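Local atomic coordinates of uncharacterized metal-dependent hydrolase (Pyrococcus horikoshii, PDB entry 3IGH), a protein that is of unknown function but belongs to the amidohydrolase family and so probably hydrolyses carbon-nitrogen bonds other than peptide bonds. Residues T273-S277 with I316-A320; S268-R272 with W370-V375; F333-H339 with K355-Q361; S341-D345 with K381-R385. Where two conformers were deposited one is given. Residues are numbered along the deposited sequence.

Interaction 1: residues T273-S277 with I316-A320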
loop_
_atom_site.group_PDB
_atom_site.type_symbol
_atom_site.label_atom_id
_atom_site.label_comp_id
_atom_site.label_asym_id
_atom_site.label_seq_id
_atom_site.Cartn_x
_atom_site.Cartn_y
_atom_site.Cartn_z
ATOM N N THR A 273 15.721 -17.042 29.786
ATOM C CA THR A 273 15.702 -15.594 29.613
ATOM C C THR A 273 14.282 -15.034 29.624
ATOM O O THR A 273 14.089 -13.812 29.624
ATOM C CB THR A 273 16.469 -15.166 28.345
ATOM O OG1 THR A 273 16.038 -15.961 27.232
ATOM C CG2 THR A 273 17.970 -15.366 28.544
ATOM N N ALA A 274 13.294 -15.932 29.664
ATOM C CA ALA A 274 11.906 -15.550 29.862
ATOM C C ALA A 274 11.740 -15.034 31.282
ATOM O O ALA A 274 12.307 -15.600 32.225
ATOM C CB ALA A 274 10.963 -16.724 29.598
ATOM N N LEU A 275 10.973 -13.959 31.431
ATOM C CA LEU A 275 10.899 -13.240 32.708
ATOM C C LEU A 275 9.790 -13.757 33.612
ATOM O O LEU A 275 8.605 -13.590 33.322
ATOM C CB LEU A 275 10.738 -11.731 32.460
ATOM C CG LEU A 275 10.801 -10.813 33.688
ATOM C CD1 LEU A 275 12.193 -10.842 34.319
ATOM C CD2 LEU A 275 10.429 -9.395 33.274
ATOM N N LEU A 276 10.193 -14.358 34.727
ATOM C CA LEU A 276 9.275 -14.997 35.666
ATOM C C LEU A 276 9.092 -14.146 36.933
ATOM O O LEU A 276 9.951 -13.324 37.241
ATOM C CB LEU A 276 9.829 -16.379 36.060
ATOM C CG LEU A 276 10.267 -17.366 34.968
ATOM C CD1 LEU A 276 10.635 -18.726 35.553
ATOM C CD2 LEU A 276 9.175 -17.526 33.935
ATOM N N SER A 277 7.989 -14.348 37.655
ATOM C CA SER A 277 7.765 -13.638 38.918
ATOM C C SER A 277 8.513 -14.271 40.106
ATOM O O SER A 277 8.670 -13.638 41.155
ATOM C CB SER A 277 6.270 -13.495 39.219
ATOM O OG SER A 277 5.600 -14.738 39.129
ATOM N N ILE A 316 6.794 -14.427 27.027
ATOM C CA ILE A 316 6.813 -15.856 27.346
ATOM C C ILE A 316 6.602 -16.058 28.858
ATOM O O ILE A 316 5.683 -16.764 29.272
ATOM C CB ILE A 316 8.100 -16.528 26.773
ATOM C CG1 ILE A 316 7.985 -16.588 25.247
ATOM C CG2 ILE A 316 8.290 -17.950 27.318
ATOM C CD1 ILE A 316 9.138 -17.277 24.523
ATOM N N GLY A 317 7.426 -15.410 29.675
ATOM C CA GLY A 317 7.317 -15.534 31.132
ATOM C C GLY A 317 6.091 -14.834 31.683
ATOM O O GLY A 317 5.512 -13.957 31.024
ATOM N N ASP A 318 5.680 -15.215 32.890
ATOM C CA ASP A 318 4.470 -14.643 33.475
ATOM C C ASP A 318 4.656 -13.184 33.908
ATOM O O ASP A 318 3.713 -12.396 33.843
ATOM C CB ASP A 318 3.942 -15.498 34.632
ATOM C CG ASP A 318 4.834 -15.452 35.852
ATOM O OD1 ASP A 318 6.010 -15.877 35.780
ATOM O OD2 ASP A 318 4.348 -14.972 36.891
ATOM N N LYS A 319 5.867 -12.822 34.327
ATOM C CA LYS A 319 6.143 -11.415 34.656
ATOM C C LYS A 319 6.228 -10.564 33.387
ATOM O O LYS A 319 5.793 -9.418 33.378
ATOM C CB LYS A 319 7.414 -11.259 35.490
ATOM C CG LYS A 319 7.601 -9.857 36.057
ATOM C CD LYS A 319 8.813 -9.775 36.977
ATOM C CE LYS A 319 8.666 -8.588 37.923
ATOM N NZ LYS A 319 9.745 -8.557 38.950
ATOM N N ALA A 320 6.775 -11.138 32.317
ATOM C CA ALA A 320 6.816 -10.470 31.017
ATOM C C ALA A 320 5.416 -10.143 30.532
ATOM O O ALA A 320 5.193 -9.093 29.929
ATOM C CB ALA A 320 7.490 -11.344 30.019
HETATM O O HOH W 1 10.916 -11.715 39.116
#
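Two polar links fix Ser277 to Asp318. The hydroxyl Ser277 OG donates to Asp318 OD2 at 2.6 Å, and the backbone Ser277 N donates to Asp318 OD1 at 3.1 Å, so one carboxylate takes both groups of the serine. Asp318 OD2 also holds a salt bridge to Arg344. Two residues earlier, the carbonyl of Leu275 points at the start of helix 318-331: Ala320 N reaches Leu275 O at 3.2 Å with good geometry, Lys319 N at 3.0 Å only weakly. Gly317, the N-cap residue, lies against the same oxygen, its CA 3.2 Å from Leu275 O in a CA-H...O contact; a CB here would clash with that oxygen. One water accepts weakly from Lys319 NZ at 3.4 Å and donates to Leu276 O at 2.7 Å, bridging the exposed side. Packing closes the rest. Leu275 CB meets Ala320 CB at 4.1 Å, Leu276 CD2 lies 3.9 Å from Gly317 CA, and at the far end Ala274 CB touches Ile316 CG2 at 3.7 Å. Asp266 ties both segments together from outside, bonding Leu275 N as well as Ile316 N and Gly317 N. The chemistry is that of a helix N-terminus satisfied from another part of the chain: amides of the first turn, which have no acceptor within their own helix, find one in a loop carbonyl.

Interaction 2: residues S268-R272 with W370-V375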
loop_
_atom_site.group_PDB
_atom_site.type_symbol
_atom_site.label_atom_id
_atom_site.label_comp_id
_atom_site.label_asym_id
_atom_site.label_seq_id
_atom_site.Cartn_x
_atom_site.Cartn_y
_atom_site.Cartn_z
ATOM N N SER A 268 13.358 -16.500 26.244
ATOM C CA SER A 268 12.685 -17.795 26.152
ATOM C C SER A 268 12.937 -18.665 27.382
ATOM O O SER A 268 13.912 -18.466 28.104
ATOM C CB SER A 268 13.150 -18.526 24.887
ATOM O OG SER A 268 14.548 -18.793 24.938
ATOM N N LEU A 269 12.057 -19.634 27.602
ATOM C CA LEU A 269 12.209 -20.564 28.724
ATOM C C LEU A 269 13.404 -21.486 28.571
ATOM O O LEU A 269 14.036 -21.822 29.563
ATOM C CB LEU A 269 10.936 -21.367 28.966
ATOM C CG LEU A 269 9.792 -20.536 29.545
ATOM C CD1 LEU A 269 8.480 -21.250 29.303
ATOM C CD2 LEU A 269 10.005 -20.205 31.034
ATOM N N GLY A 270 13.712 -21.872 27.333
ATOM C CA GLY A 270 14.861 -22.741 27.046
ATOM C C GLY A 270 16.177 -22.178 27.532
ATOM O O GLY A 270 16.943 -22.864 28.208
ATOM N N ALA A 271 16.410 -20.907 27.214
ATOM C CA ALA A 271 17.633 -20.218 27.587
ATOM C C ALA A 271 17.550 -19.606 28.988
ATOM O O ALA A 271 18.528 -19.018 29.465
ATOM C CB ALA A 271 17.958 -19.135 26.548
ATOM N N ARG A 272 16.387 -19.757 29.630
ATOM C CA ARG A 272 16.071 -19.151 30.940
ATOM C C ARG A 272 16.131 -17.615 30.912
ATOM O O ARG A 272 16.521 -16.974 31.888
ATOM C CB ARG A 272 16.919 -19.732 32.096
ATOM C CG ARG A 272 16.876 -21.265 32.202
ATOM C CD ARG A 272 17.526 -21.758 33.493
ATOM N NE ARG A 272 17.563 -23.220 33.587
ATOM C CZ ARG A 272 18.493 -23.989 33.024
ATOM N NH1 ARG A 272 19.477 -23.449 32.318
ATOM N NH2 ARG A 272 18.432 -25.307 33.161
ATOM N N TRP A 370 11.727 -29.824 28.188
ATOM C CA TRP A 370 12.346 -29.419 29.463
ATOM C C TRP A 370 11.494 -28.451 30.282
ATOM O O TRP A 370 11.944 -27.951 31.312
ATOM C CB TRP A 370 13.715 -28.776 29.182
ATOM C CG TRP A 370 13.732 -28.069 27.862
ATOM C CD1 TRP A 370 14.350 -28.483 26.710
ATOM C CD2 TRP A 370 13.059 -26.845 27.537
ATOM N NE1 TRP A 370 14.109 -27.588 25.693
ATOM C CE2 TRP A 370 13.321 -26.574 26.174
ATOM C CE3 TRP A 370 12.266 -25.948 28.267
ATOM C CZ2 TRP A 370 12.817 -25.446 25.530
ATOM C CZ3 TRP A 370 11.760 -24.837 27.622
ATOM C CH2 TRP A 370 12.040 -24.594 26.271
ATOM N N ILE A 371 10.274 -28.181 29.824
ATOM C CA ILE A 371 9.479 -27.091 30.386
ATOM C C ILE A 371 9.128 -27.243 31.869
ATOM O O ILE A 371 9.211 -26.277 32.630
ATOM C CB ILE A 371 8.251 -26.717 29.496
ATOM C CG1 ILE A 371 7.765 -25.304 29.840
ATOM C CG2 ILE A 371 7.108 -27.740 29.618
ATOM C CD1 ILE A 371 7.085 -24.610 28.705
ATOM N N VAL A 372 8.792 -28.461 32.290
ATOM C CA VAL A 372 8.434 -28.699 33.692
ATOM C C VAL A 372 9.661 -28.560 34.607
ATOM O O VAL A 372 9.529 -28.166 35.760
ATOM C CB VAL A 372 7.704 -30.058 33.905
ATOM C CG1 VAL A 372 7.243 -30.219 35.348
ATOM C CG2 VAL A 372 6.512 -30.204 32.956
ATOM N N GLU A 373 10.856 -28.842 34.086
ATOM C CA GLU A 373 12.082 -28.577 34.849
ATOM C C GLU A 373 12.315 -27.073 35.053
ATOM O O GLU A 373 12.726 -26.649 36.134
ATOM C CB GLU A 373 13.310 -29.209 34.196
ATOM C CG GLU A 373 13.448 -30.703 34.470
ATOM C CD GLU A 373 12.429 -31.504 33.701
ATOM O OE1 GLU A 373 11.616 -32.203 34.344
ATOM O OE2 GLU A 373 12.418 -31.391 32.455
ATOM N N ARG A 374 12.050 -26.281 34.012
ATOM C CA ARG A 374 12.179 -24.815 34.104
ATOM C C ARG A 374 11.245 -24.176 35.135
ATOM O O ARG A 374 11.676 -23.327 35.926
ATOM C CB ARG A 374 11.937 -24.150 32.745
ATOM C CG ARG A 374 12.935 -24.509 31.649
ATOM C CD ARG A 374 14.359 -24.052 31.958
ATOM N NE ARG A 374 15.240 -24.256 30.802
ATOM C CZ ARG A 374 15.841 -25.409 30.504
ATOM N NH1 ARG A 374 16.610 -25.494 29.428
ATOM N NH2 ARG A 374 15.674 -26.480 31.280
ATOM N N VAL A 375 9.975 -24.568 35.119
ATOM C CA VAL A 375 8.956 -23.872 35.902
ATOM C C VAL A 375 8.468 -24.622 37.135
ATOM O O VAL A 375 7.806 -24.030 37.998
ATOM C CB VAL A 375 7.736 -23.413 35.031
ATOM C CG1 VAL A 375 8.210 -22.621 33.811
ATOM C CG2 VAL A 375 6.849 -24.603 34.613
#
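Leu269 is the main bump. Its side chain pushes into a shallow hollow on short helix 371-375, with CB 3.8 Å from Trp370 CZ3, CD1 3.7 Å from Ile371 CD1 and CD2 4.1 Å from Val375 CG1. Next to it Gly270 presents its CA to the face of the indole, 3.8 Å from the centroid of the six-membered ring of Trp370, a CH-pi contact. A CB on this residue would come tight against Trp370 CZ2. Arg374 reaches across to the loop, its guanidinium edge turned to two carbonyls, with Arg374 NE 3.0 Å from Leu269 O and Arg374 NH1 2.9 Å from Gly270 O. Over one face of that guanidinium lies Arg272, stacked with centres 3.9 Å apart and planes at 24°. Like charges can meet this closely because Asp282 forms salt bridges to both arginines. Trp370, at the N-cap, and Arg374, four residues on, both reach Gly270, the ring at its CA and the guanidinium at its O. The contact joins the long loop after strand 256-264 to helix 371-375; Leu269 also packs on Tyr280 and Ile316, while Ile371 and Val372 face helix 425-429 through Leu425.

Interaction 3: residues F333-H339 with K355-Q361. With SO4 (sulfate ion), chain B.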
loop_
_atom_site.group_PDB
_atom_site.type_symbol
_atom_site.label_atom_id
_atom_site.label_comp_id
_atom_site.label_asym_id
_atom_site.label_seq_id
_atom_site.Cartn_x
_atom_site.Cartn_y
_atom_site.Cartn_z
ATOM N N PHE A 333 -4.820 0.428 24.270
ATOM C CA PHE A 333 -4.938 -0.292 23.007
ATOM C C PHE A 333 -5.008 -1.798 23.234
ATOM O O PHE A 333 -4.087 -2.366 23.813
ATOM C CB PHE A 333 -3.785 0.067 22.055
ATOM C CG PHE A 333 -3.751 -0.769 20.799
ATOM C CD1 PHE A 333 -4.781 -0.684 19.865
ATOM C CD2 PHE A 333 -2.687 -1.639 20.552
ATOM C CE1 PHE A 333 -4.767 -1.462 18.706
ATOM C CE2 PHE A 333 -2.650 -2.406 19.377
ATOM C CZ PHE A 333 -3.699 -2.323 18.463
ATOM N N PRO A 334 -6.095 -2.446 22.769
ATOM C CA PRO A 334 -6.163 -3.904 22.849
ATOM C C PRO A 334 -5.263 -4.546 21.778
ATOM O O PRO A 334 -5.719 -4.886 20.683
ATOM C CB PRO A 334 -7.648 -4.201 22.620
ATOM C CG PRO A 334 -8.144 -3.059 21.807
ATOM C CD PRO A 334 -7.306 -1.865 22.156
ATOM N N GLY A 335 -3.982 -4.693 22.110
ATOM C CA GLY A 335 -3.005 -5.253 21.188
ATOM C C GLY A 335 -2.990 -6.769 21.164
ATOM O O GLY A 335 -3.916 -7.429 21.643
ATOM N N ARG A 336 -1.936 -7.327 20.584
ATOM C CA ARG A 336 -1.785 -8.768 20.569
ATOM C C ARG A 336 -0.544 -9.195 21.342
ATOM O O ARG A 336 0.453 -8.467 21.390
ATOM C CB ARG A 336 -1.832 -9.347 19.134
ATOM C CG ARG A 336 -0.934 -8.684 18.125
ATOM C CD ARG A 336 -1.037 -9.343 16.735
ATOM N NE ARG A 336 -0.448 -10.681 16.697
ATOM C CZ ARG A 336 -0.402 -11.456 15.614
ATOM N NH1 ARG A 336 -0.900 -11.037 14.455
ATOM N NH2 ARG A 336 0.151 -12.658 15.695
ATOM N N ILE A 337 -0.648 -10.350 21.991
ATOM C CA ILE A 337 0.479 -10.920 22.709
ATOM C C ILE A 337 0.896 -12.214 22.016
ATOM O O ILE A 337 0.056 -13.025 21.648
ATOM C CB ILE A 337 0.161 -11.116 24.211
ATOM C CG1 ILE A 337 0.198 -9.761 24.920
ATOM C CG2 ILE A 337 1.159 -12.065 24.889
ATOM C CD1 ILE A 337 -0.753 -9.660 26.088
ATOM N N GLU A 338 2.204 -12.356 21.811
ATOM C CA GLU A 338 2.780 -13.525 21.174
ATOM C C GLU A 338 3.301 -14.480 22.240
ATOM O O GLU A 338 3.952 -14.042 23.201
ATOM C CB GLU A 338 3.918 -13.113 20.239
ATOM C CG GLU A 338 3.570 -11.955 19.300
ATOM C CD GLU A 338 2.293 -12.205 18.507
ATOM O OE1 GLU A 338 2.255 -13.167 17.713
ATOM O OE2 GLU A 338 1.325 -11.440 18.686
ATOM N N HIS A 339 2.995 -15.769 22.040
ATOM C CA HIS A 339 3.358 -16.904 22.899
ATOM C C HIS A 339 2.413 -17.106 24.080
ATOM O O HIS A 339 1.690 -18.113 24.137
ATOM C CB HIS A 339 4.813 -16.839 23.377
ATOM C CG HIS A 339 5.823 -16.914 22.275
ATOM N ND1 HIS A 339 6.508 -18.070 21.972
ATOM C CD2 HIS A 339 6.285 -15.967 21.423
ATOM C CE1 HIS A 339 7.333 -17.837 20.966
ATOM N NE2 HIS A 339 7.214 -16.570 20.613
ATOM N N LYS A 355 -9.055 -7.015 26.634
ATOM C CA LYS A 355 -9.516 -7.442 25.312
ATOM C C LYS A 355 -8.361 -7.734 24.343
ATOM O O LYS A 355 -8.491 -7.524 23.139
ATOM C CB LYS A 355 -10.490 -6.410 24.708
ATOM C CG LYS A 355 -11.805 -6.249 25.465
ATOM C CD LYS A 355 -12.676 -5.199 24.786
ATOM C CE LYS A 355 -14.159 -5.438 25.052
ATOM N NZ LYS A 355 -14.564 -5.044 26.428
ATOM N N VAL A 356 -7.242 -8.230 24.867
ATOM C CA VAL A 356 -6.073 -8.488 24.023
ATOM C C VAL A 356 -6.299 -9.721 23.140
ATOM O O VAL A 356 -7.129 -10.587 23.459
ATOM C CB VAL A 356 -4.746 -8.612 24.829
ATOM C CG1 VAL A 356 -4.430 -7.308 25.567
ATOM C CG2 VAL A 356 -4.787 -9.786 25.796
ATOM N N ARG A 357 -5.591 -9.753 22.015
ATOM C CA ARG A 357 -5.569 -10.899 21.110
ATOM C C ARG A 357 -4.347 -11.753 21.432
ATOM O O ARG A 357 -3.323 -11.227 21.835
ATOM C CB ARG A 357 -5.515 -10.414 19.656
ATOM C CG ARG A 357 -6.850 -9.893 19.158
ATOM C CD ARG A 357 -6.690 -8.917 18.002
ATOM N NE ARG A 357 -6.136 -7.622 18.393
ATOM C CZ ARG A 357 -5.049 -7.072 17.845
ATOM N NH1 ARG A 357 -4.395 -7.710 16.888
ATOM N NH2 ARG A 357 -4.628 -5.877 18.236
ATOM N N LEU A 358 -4.464 -13.072 21.279
ATOM C CA LEU A 358 -3.354 -13.973 21.603
ATOM C C LEU A 358 -2.981 -14.868 20.424
ATOM O O LEU A 358 -3.837 -15.523 19.838
ATOM C CB LEU A 358 -3.688 -14.850 22.822
ATOM C CG LEU A 358 -4.156 -14.217 24.145
ATOM C CD1 LEU A 358 -4.584 -15.296 25.132
ATOM C CD2 LEU A 358 -3.072 -13.345 24.767
ATOM N N SER A 359 -1.692 -14.898 20.093
ATOM C CA SER A 359 -1.176 -15.841 19.110
ATOM C C SER A 359 -0.302 -16.865 19.827
ATOM O O SER A 359 0.720 -16.520 20.416
ATOM C CB SER A 359 -0.386 -15.103 18.032
ATOM O OG SER A 359 0.212 -15.994 17.124
ATOM N N VAL A 360 -0.719 -18.126 19.786
ATOM C CA VAL A 360 -0.017 -19.181 20.515
ATOM C C VAL A 360 0.536 -20.231 19.559
ATOM O O VAL A 360 0.096 -20.329 18.412
ATOM C CB VAL A 360 -0.926 -19.863 21.577
ATOM C CG1 VAL A 360 -1.337 -18.867 22.668
ATOM C CG2 VAL A 360 -2.145 -20.524 20.947
ATOM N N GLN A 361 1.492 -21.018 20.041
ATOM C CA GLN A 361 2.184 -21.986 19.191
ATOM C C GLN A 361 2.133 -23.386 19.814
ATOM O O GLN A 361 3.061 -23.779 20.519
ATOM C CB GLN A 361 3.640 -21.559 18.966
ATOM C CG GLN A 361 3.857 -20.235 18.214
ATOM C CD GLN A 361 3.638 -19.018 19.092
ATOM O OE1 GLN A 361 3.992 -19.021 20.270
ATOM N NE2 GLN A 361 3.026 -17.979 18.529
HETATM S S SO4 B . 9.523 -14.633 18.571
HETATM O O1 SO4 B . 9.392 -14.375 17.152
HETATM O O2 SO4 B . 9.367 -16.060 18.809
HETATM O O3 SO4 B . 10.856 -14.243 19.007
HETATM O O4 SO4 B . 8.476 -13.902 19.295
HETATM O O HOH W 2 -8.338 -6.167 19.322
HETATM O O HOH W 3 2.167 -20.533 22.773
HETATM O O HOH W 4 5.035 -20.574 22.449
#
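This is a parallel strand pair of the TIM barrel, from the beta-alpha-beta unit of strand 336-337, helix 345-354 and strand 357-360, and it runs out at the barrel end into a pocket holding a sulfate. Four backbone hydrogen bonds make the ladder: Arg357 N to Gly335 O 2.9 Å, Ile337 N to Arg357 O 2.8 Å, Ser359 N to Ile337 O 3.0 Å and, after the chain turns a corner at Glu338, His339 N to Ser359 O 2.9 Å. Ile337 packs on Leu358, CB to CD2 4.0 Å, and reaches helix 318-331. On the other face Arg336 NE holds Glu338 OE2 at 2.8 Å, and the pair continues to Ser66 and His67. Arg357 NH2 closes the start of the pair on Pro334 O at 2.9 Å and is also paired with Asp310; its NH1 bonds Val450 O. The sulfate, probably from the crystallisation liquor, is held by His67, Lys262 and His314, consistent with an amidohydrolase active site, and by His339, whose NE2 donates to O2 at 2.9 Å.

Interaction 4: residues S341-D345 with K381-R385. With SO4 (sulfate ion), chain G.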
loop_
_atom_site.group_PDB
_atom_site.type_symbol
_atom_site.label_atom_id
_atom_site.label_comp_id
_atom_site.label_asym_id
_atom_site.label_seq_id
_atom_site.Cartn_x
_atom_site.Cartn_y
_atom_site.Cartn_z
ATOM N N SER A 341 3.118 -17.994 27.071
ATOM C CA SER A 341 3.482 -19.365 27.438
ATOM C C SER A 341 3.166 -19.719 28.888
ATOM O O SER A 341 2.825 -20.861 29.190
ATOM C CB SER A 341 4.965 -19.594 27.157
ATOM O OG SER A 341 5.276 -19.253 25.809
ATOM N N LEU A 342 3.265 -18.723 29.760
ATOM C CA LEU A 342 2.994 -18.868 31.185
ATOM C C LEU A 342 2.013 -17.781 31.607
ATOM O O LEU A 342 2.370 -16.598 31.626
ATOM C CB LEU A 342 4.284 -18.695 31.978
ATOM C CG LEU A 342 5.188 -19.875 32.310
ATOM C CD1 LEU A 342 6.180 -19.421 33.347
ATOM C CD2 LEU A 342 4.386 -21.010 32.870
ATOM N N VAL A 343 0.782 -18.179 31.911
ATOM C CA VAL A 343 -0.273 -17.252 32.325
ATOM C C VAL A 343 -0.837 -17.716 33.670
ATOM O O VAL A 343 -1.332 -18.834 33.771
ATOM C CB VAL A 343 -1.425 -17.197 31.288
ATOM C CG1 VAL A 343 -2.548 -16.276 31.762
ATOM C CG2 VAL A 343 -0.906 -16.752 29.912
ATOM N N ARG A 344 -0.760 -16.857 34.688
ATOM C CA ARG A 344 -1.292 -17.167 36.028
ATOM C C ARG A 344 -2.813 -17.057 36.039
ATOM O O ARG A 344 -3.377 -16.376 35.188
ATOM C CB ARG A 344 -0.721 -16.197 37.063
ATOM C CG ARG A 344 0.787 -16.073 37.092
ATOM C CD ARG A 344 1.253 -15.222 38.285
ATOM N NE ARG A 344 0.643 -13.893 38.268
ATOM C CZ ARG A 344 1.232 -12.793 37.800
ATOM N NH1 ARG A 344 0.574 -11.648 37.818
ATOM N NH2 ARG A 344 2.470 -12.828 37.313
ATOM N N ASP A 345 -3.474 -17.692 37.014
ATOM C CA ASP A 345 -4.942 -17.612 37.146
ATOM C C ASP A 345 -5.440 -16.167 37.240
ATOM O O ASP A 345 -6.479 -15.833 36.671
ATOM C CB ASP A 345 -5.463 -18.407 38.360
ATOM C CG ASP A 345 -5.264 -19.919 38.229
ATOM O OD1 ASP A 345 -5.764 -20.647 39.120
ATOM O OD2 ASP A 345 -4.614 -20.391 37.267
ATOM N N LYS A 381 0.297 -25.585 35.821
ATOM C CA LYS A 381 -1.054 -25.186 35.404
ATOM C C LYS A 381 -1.087 -23.896 34.571
ATOM O O LYS A 381 -2.071 -23.625 33.879
ATOM C CB LYS A 381 -1.983 -25.054 36.618
ATOM C CG LYS A 381 -1.544 -24.022 37.655
ATOM C CD LYS A 381 -2.586 -23.873 38.762
ATOM C CE LYS A 381 -1.962 -23.395 40.070
ATOM N NZ LYS A 381 -1.745 -21.921 40.118
ATOM N N TRP A 382 0.002 -23.129 34.623
ATOM C CA TRP A 382 0.122 -21.886 33.865
ATOM C C TRP A 382 0.616 -22.114 32.440
ATOM O O TRP A 382 0.570 -21.197 31.618
ATOM C CB TRP A 382 1.114 -20.933 34.523
ATOM C CG TRP A 382 0.856 -20.532 35.950
ATOM C CD1 TRP A 382 -0.267 -20.761 36.699
ATOM C CD2 TRP A 382 1.746 -19.784 36.779
ATOM N NE1 TRP A 382 -0.112 -20.222 37.957
ATOM C CE2 TRP A 382 1.114 -19.615 38.031
ATOM C CE3 TRP A 382 3.030 -19.247 36.588
ATOM C CZ2 TRP A 382 1.718 -18.929 39.088
ATOM C CZ3 TRP A 382 3.623 -18.556 37.634
ATOM C CH2 TRP A 382 2.971 -18.414 38.869
ATOM N N VAL A 383 1.086 -23.327 32.155
ATOM C CA VAL A 383 1.822 -23.622 30.919
ATOM C C VAL A 383 0.897 -23.911 29.734
ATOM O O VAL A 383 0.077 -24.833 29.797
ATOM C CB VAL A 383 2.805 -24.819 31.125
ATOM C CG1 VAL A 383 3.478 -25.206 29.824
ATOM C CG2 VAL A 383 3.859 -24.479 32.157
ATOM N N TYR A 384 1.049 -23.126 28.659
ATOM C CA TYR A 384 0.326 -23.325 27.387
ATOM C C TYR A 384 -1.140 -23.687 27.602
ATOM O O TYR A 384 -1.638 -24.704 27.087
ATOM C CB TYR A 384 1.027 -24.381 26.525
ATOM C CG TYR A 384 2.447 -24.010 26.130
ATOM C CD1 TYR A 384 2.743 -22.769 25.546
ATOM C CD2 TYR A 384 3.489 -24.910 26.313
ATOM C CE1 TYR A 384 4.061 -22.445 25.190
ATOM C CE2 TYR A 384 4.782 -24.594 25.968
ATOM C CZ TYR A 384 5.067 -23.365 25.413
ATOM O OH TYR A 384 6.367 -23.079 25.074
ATOM N N ARG A 385 -1.820 -22.864 28.389
ATOM C CA ARG A 385 -3.166 -23.201 28.868
ATOM C C ARG A 385 -4.243 -22.778 27.877
ATOM O O ARG A 385 -5.089 -21.925 28.165
ATOM C CB ARG A 385 -3.403 -22.673 30.301
ATOM C CG ARG A 385 -3.214 -21.168 30.509
ATOM C CD ARG A 385 -3.132 -20.790 31.986
ATOM N NE ARG A 385 -4.262 -21.256 32.789
ATOM C CZ ARG A 385 -4.458 -20.949 34.074
ATOM N NH1 ARG A 385 -3.605 -20.165 34.724
ATOM N NH2 ARG A 385 -5.513 -21.430 34.715
HETATM S S SO4 G . -2.350 -18.380 40.492
HETATM O O1 SO4 G . -2.278 -19.160 39.263
HETATM O O2 SO4 G . -1.000 -18.119 40.984
HETATM O O3 SO4 G . -2.998 -17.091 40.238
HETATM O O4 SO4 G . -3.108 -19.139 41.482
HETATM O O HOH W 5 7.253 -20.497 24.687
#
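Two loops of the TIM-barrel domain meet here in a single backbone bridge between Leu342 and Val383. Residues 341-345 lead from strand 336-337 to helix 345-354, and 381-385 connect helices 371-375 and 386-392. Two hydrogen bonds flank the bridge, Tyr384 N to Ser341 O at 2.9 Å and Val343 N to Trp382 O at 3.0 Å. Leu342 CD2 fills the apolar side, 3.7 Å from Trp382 CB and 3.6 Å from Val383 CG2. Arg344 lays its aliphatic part on the indole: CG is 3.5 Å from the centroid of the six-membered ring of Trp382, over its face, while its guanidinium turns to Asp346, Asp318 and Asp322. Arg385, the N-cap before helix 386-392, threads back to the first loop. Its NH1 donates to Val343 O at 2.8 Å and forms a salt bridge to Asp345 OD2 at 2.7 Å, and its NE pairs with Asp388. At the other end a water links Ser341 OG, 2.6 Å away, to Tyr384 OH, 2.8 Å away; Tyr384 OH also bonds to Asp368. A sulfate, probably from the crystallisation liquor, sits at the surface, where its O1 accepts from Trp382 NE1 at 2.7 Å and Asp345 N at 2.9 Å.

In the fold
Interaction 3 is a pair of barrel strands; interactions 1, 2 and 4 are built by loops and helix starts, each centred about 20 Å from the chain's centre. Ile316 CG1 packs on His339 CG at 3.7 Å, Ile316 CG2 on Leu269 CG at 3.7 Å, and the Ile316 side chain lies about 6 Å from the sulfate that His339 binds, so interaction 1 borders the same pocket, probably the active site. Interactions 1 and 4, centres 11 Å apart, share the salt bridge Asp318 OD2 to Arg344 NH2 at 2.9 Å. Interactions 2 and 4 meet through Ile371 CD1 and Tyr384 CE2 at 3.6 Å. Interactions 2 and 3 stay about 7 Å apart at their nearest atoms.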